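Local coordinates for protein Amuc_1100 (Akkermansia muciniphila, PDB 6KNY), which is of unknown function but is a membrane protein with a transmembrane helix, its soluble part a monomer combining helices with a mixed beta-sheet, at residues 78-83 against 122-127. Sequence-based numbering, arbitrary orientation. Where two conformers were deposited one is given.
Sequences KTFRDS and FELKAI
Phe80 and Leu124 make the apolar part of this contact between helices 70-91 and 117-134. The phenyl ring presents its rim to leucine: CD2 of Phe80 lies 3.7 Å from CD1 of Leu124, a methyl close to the ring plane, and 3.8 Å from the branch carbon CG of Leu124. Phe80 has CG anti to its carbonyl carbon (chi1 -77°), which sends the flat ring across the gap between segments 78-83 and 122-127, whose nearest CA atoms, of Phe80 and Lys125, are 8.9 Å apart. A branched leucine suits the buried side, since its side chain also touches Phe73 and Leu77 of helix 70-91.

The polar part belongs to Lys125. Its chain, bent at chi2 and chi4, runs roughly at right angles to the aromatic side chain and brings NZ to 3.5 Å from Phe80 CZ, at the ring edge. The ammonium group is paired in a salt bridge with Glu76, one turn before Phe80, so a long, flexible lysine can pass the ring edge and still reach that charge. An alanine in place of Phe80 would probably open a gap beside Leu124 and leave the Lys125 chain without the ring edge it rests beside, held mainly through Glu76.

Such side-by-side packing, apolar within and ion-paired at the margin, fits two amphipathic helices packed nearly parallel; here it joins an outer helix to one whose other side chains meet Met173, Leu175 and Leu273 of the beta-sheet.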
ATOM      1  N   LYS A  78       4.254  -7.465  11.419  1.00 37.01           N
ATOM      2  CA  LYS A  78       5.505  -8.210  11.499  1.00 36.80           C
ATOM      3  C   LYS A  78       5.503  -9.386  10.532  1.00 37.13           C
ATOM      4  O   LYS A  78       6.489  -9.636   9.840  1.00 39.47           O
ATOM      5  CB  LYS A  78       5.744  -8.704  12.928  1.00 39.32           C
ATOM      6  CG  LYS A  78       6.656  -7.807  13.749  1.00 40.27           C
ATOM      7  CD  LYS A  78       6.252  -7.803  15.214  1.00 44.24           C
ATOM      8  CE  LYS A  78       6.800  -6.583  15.935  1.00 46.71           C
ATOM      9  NZ  LYS A  78       8.092  -6.873  16.616  1.00 55.37           N
ATOM     10  N   THR A  79       4.388 -10.106  10.492  1.00 33.62           N
ATOM     11  CA  THR A  79       4.254 -11.263   9.606  1.00 37.13           C
ATOM     12  C   THR A  79       4.384 -10.846   8.148  1.00 35.49           C
ATOM     13  O   THR A  79       5.128 -11.459   7.373  1.00 31.20           O
ATOM     14  CB  THR A  79       2.908 -11.952   9.833  1.00 37.20           C
ATOM     15  OG1 THR A  79       2.821 -12.405  11.190  1.00 37.23           O
ATOM     16  CG2 THR A  79       2.724 -13.126   8.866  1.00 34.21           C
ATOM     17  N   PHE A  80       3.654  -9.798   7.757  1.00 38.04           N
ATOM     18  CA  PHE A  80       3.728  -9.295   6.387  1.00 34.50           C
ATOM     19  C   PHE A  80       5.145  -8.865   6.046  1.00 37.07           C
ATOM     20  O   PHE A  80       5.641  -9.134   4.946  1.00 37.65           O
ATOM     21  CB  PHE A  80       2.761  -8.124   6.202  1.00 38.16           C
ATOM     22  CG  PHE A  80       1.311  -8.537   6.062  1.00 37.57           C
ATOM     23  CD1 PHE A  80       0.974  -9.867   5.843  1.00 36.54           C
ATOM     24  CD2 PHE A  80       0.293  -7.594   6.135  1.00 36.87           C
ATOM     25  CE1 PHE A  80      -0.355 -10.250   5.710  1.00 36.31           C
ATOM     26  CE2 PHE A  80      -1.047  -7.975   5.994  1.00 39.64           C
ATOM     27  CZ  PHE A  80      -1.366  -9.298   5.782  1.00 37.92           C
ATOM     28  N   ARG A  81       5.811  -8.196   6.985  1.00 31.58           N
ATOM     29  CA  ARG A  81       7.168  -7.716   6.734  1.00 32.96           C
ATOM     30  C   ARG A  81       8.119  -8.882   6.506  1.00 34.27           C
ATOM     31  O   ARG A  81       8.906  -8.886   5.549  1.00 30.83           O
ATOM     32  CB  ARG A  81       7.651  -6.845   7.899  1.00 29.74           C
ATOM     33  CG  ARG A  81       9.167  -6.590   7.875  1.00 29.99           C
ATOM     34  CD  ARG A  81       9.559  -5.403   8.719  1.00 31.77           C
ATOM     35  NE  ARG A  81      11.002  -5.168   8.696  1.00 40.52           N
ATOM     36  CZ  ARG A  81      11.886  -5.847   9.424  1.00 40.92           C
ATOM     37  NH1 ARG A  81      11.477  -6.810  10.237  1.00 38.83           N
ATOM     38  NH2 ARG A  81      13.183  -5.562   9.333  1.00 39.33           N
ATOM     39  N   ASP A  82       8.039  -9.895   7.363  0.54 36.46           N
ATOM     40  CA  ASP A  82       8.937 -11.037   7.245  0.54 35.07           C
ATOM     41  C   ASP A  82       8.693 -11.806   5.952  0.54 34.28           C
ATOM     42  O   ASP A  82       9.641 -12.269   5.311  0.54 34.22           O
ATOM     43  CB  ASP A  82       8.779 -11.921   8.477  0.54 37.66           C
ATOM     44  CG  ASP A  82       9.312 -11.256   9.730  0.54 37.61           C
ATOM     45  OD1 ASP A  82       9.356 -10.011   9.782  0.54 40.44           O
ATOM     46  OD2 ASP A  82       9.739 -11.976  10.644  0.54 43.13           O
ATOM     47  N   SER A  83       7.435 -11.902   5.519  1.00 34.73           N
ATOM     48  CA  SER A  83       7.144 -12.551   4.241  1.00 33.90           C
ATOM     49  C   SER A  83       7.673 -11.731   3.071  1.00 34.39           C
ATOM     50  O   SER A  83       8.232 -12.283   2.117  1.00 35.48           O
ATOM     51  CB  SER A  83       5.644 -12.785   4.085  1.00 36.53           C
ATOM     52  OG  SER A  83       5.274 -13.963   4.764  1.00 47.18           O
ATOM     53  N   PHE A 122      -7.019  -2.228   7.570  1.00 23.50           N
ATOM     54  CA  PHE A 122      -7.427  -2.064   6.181  1.00 23.40           C
ATOM     55  C   PHE A 122      -6.273  -1.509   5.358  1.00 23.05           C
ATOM     56  O   PHE A 122      -5.942  -2.042   4.300  1.00 25.38           O
ATOM     57  CB  PHE A 122      -8.636  -1.128   6.082  1.00 22.89           C
ATOM     58  CG  PHE A 122      -8.889  -0.619   4.688  1.00 22.02           C
ATOM     59  CD1 PHE A 122      -9.556  -1.412   3.758  1.00 22.47           C
ATOM     60  CD2 PHE A 122      -8.431   0.629   4.289  1.00 22.85           C
ATOM     61  CE1 PHE A 122      -9.773  -0.953   2.458  1.00 22.19           C
ATOM     62  CE2 PHE A 122      -8.654   1.088   3.001  1.00 21.31           C
ATOM     63  CZ  PHE A 122      -9.323   0.308   2.092  1.00 21.45           C
ATOM     64  N   GLU A 123      -5.636  -0.443   5.851  1.00 24.38           N
ATOM     65  CA  GLU A 123      -4.550   0.192   5.101  1.00 25.30           C
ATOM     66  C   GLU A 123      -3.363  -0.744   4.946  1.00 24.13           C
ATOM     67  O   GLU A 123      -2.763  -0.837   3.869  1.00 23.62           O
ATOM     68  CB  GLU A 123      -4.122   1.493   5.782  1.00 24.86           C
ATOM     69  CG  GLU A 123      -3.238   2.326   4.887  1.00 27.57           C
ATOM     70  CD  GLU A 123      -2.882   3.668   5.477  1.00 28.48           C
ATOM     71  OE1 GLU A 123      -2.858   3.795   6.721  1.00 24.74           O
ATOM     72  OE2 GLU A 123      -2.599   4.589   4.685  1.00 29.97           O
ATOM     73  N   LEU A 124      -3.017  -1.462   6.015  1.00 27.44           N
ATOM     74  CA  LEU A 124      -1.930  -2.431   5.941  1.00 24.77           C
ATOM     75  C   LEU A 124      -2.240  -3.550   4.950  1.00 26.32           C
ATOM     76  O   LEU A 124      -1.368  -3.957   4.176  1.00 24.64           O
ATOM     77  CB  LEU A 124      -1.662  -2.994   7.338  1.00 29.14           C
ATOM     78  CG  LEU A 124      -0.716  -4.199   7.452  1.00 32.44           C
ATOM     79  CD1 LEU A 124       0.620  -3.947   6.736  1.00 34.41           C
ATOM     80  CD2 LEU A 124      -0.503  -4.590   8.926  1.00 33.27           C
ATOM     81  N   LYS A 125      -3.473  -4.069   4.959  1.00 29.04           N
ATOM     82  CA  LYS A 125      -3.793  -5.153   4.027  1.00 31.47           C
ATOM     83  C   LYS A 125      -3.724  -4.676   2.583  1.00 29.42           C
ATOM     84  O   LYS A 125      -3.234  -5.404   1.710  1.00 25.68           O
ATOM     85  CB  LYS A 125      -5.178  -5.750   4.325  1.00 35.12           C
ATOM     86  CG  LYS A 125      -5.184  -6.658   5.555  1.00 40.52           C
ATOM     87  CD  LYS A 125      -5.316  -8.177   5.231  1.00 50.56           C
ATOM     88  CE  LYS A 125      -5.593  -9.077   6.456  1.00 60.13           C
ATOM     89  NZ  LYS A 125      -4.658 -10.240   6.641  1.00 60.34           N
ATOM     90  N   ALA A 126      -4.184  -3.447   2.311  1.00 28.02           N
ATOM     91  CA  ALA A 126      -4.137  -2.917   0.948  1.00 28.71           C
ATOM     92  C   ALA A 126      -2.697  -2.670   0.492  1.00 24.75           C
ATOM     93  O   ALA A 126      -2.319  -3.031  -0.636  1.00 21.89           O
ATOM     94  CB  ALA A 126      -4.957  -1.625   0.860  1.00 33.29           C
ATOM     95  N   ILE A 127      -1.887  -2.043   1.348  1.00 23.89           N
ATOM     96  CA  ILE A 127      -0.495  -1.768   0.990  1.00 26.46           C
ATOM     97  C   ILE A 127       0.275  -3.077   0.832  1.00 27.26           C
ATOM     98  O   ILE A 127       1.018  -3.268  -0.142  1.00 23.75           O
ATOM     99  CB  ILE A 127       0.166  -0.839   2.035  1.00 25.44           C
ATOM    100  CG1 ILE A 127      -0.497   0.542   2.027  1.00 28.38           C
ATOM    101  CG2 ILE A 127       1.702  -0.726   1.769  1.00 23.60           C
ATOM    102  CD1 ILE A 127      -0.018   1.499   3.149  1.00 28.68           C
TER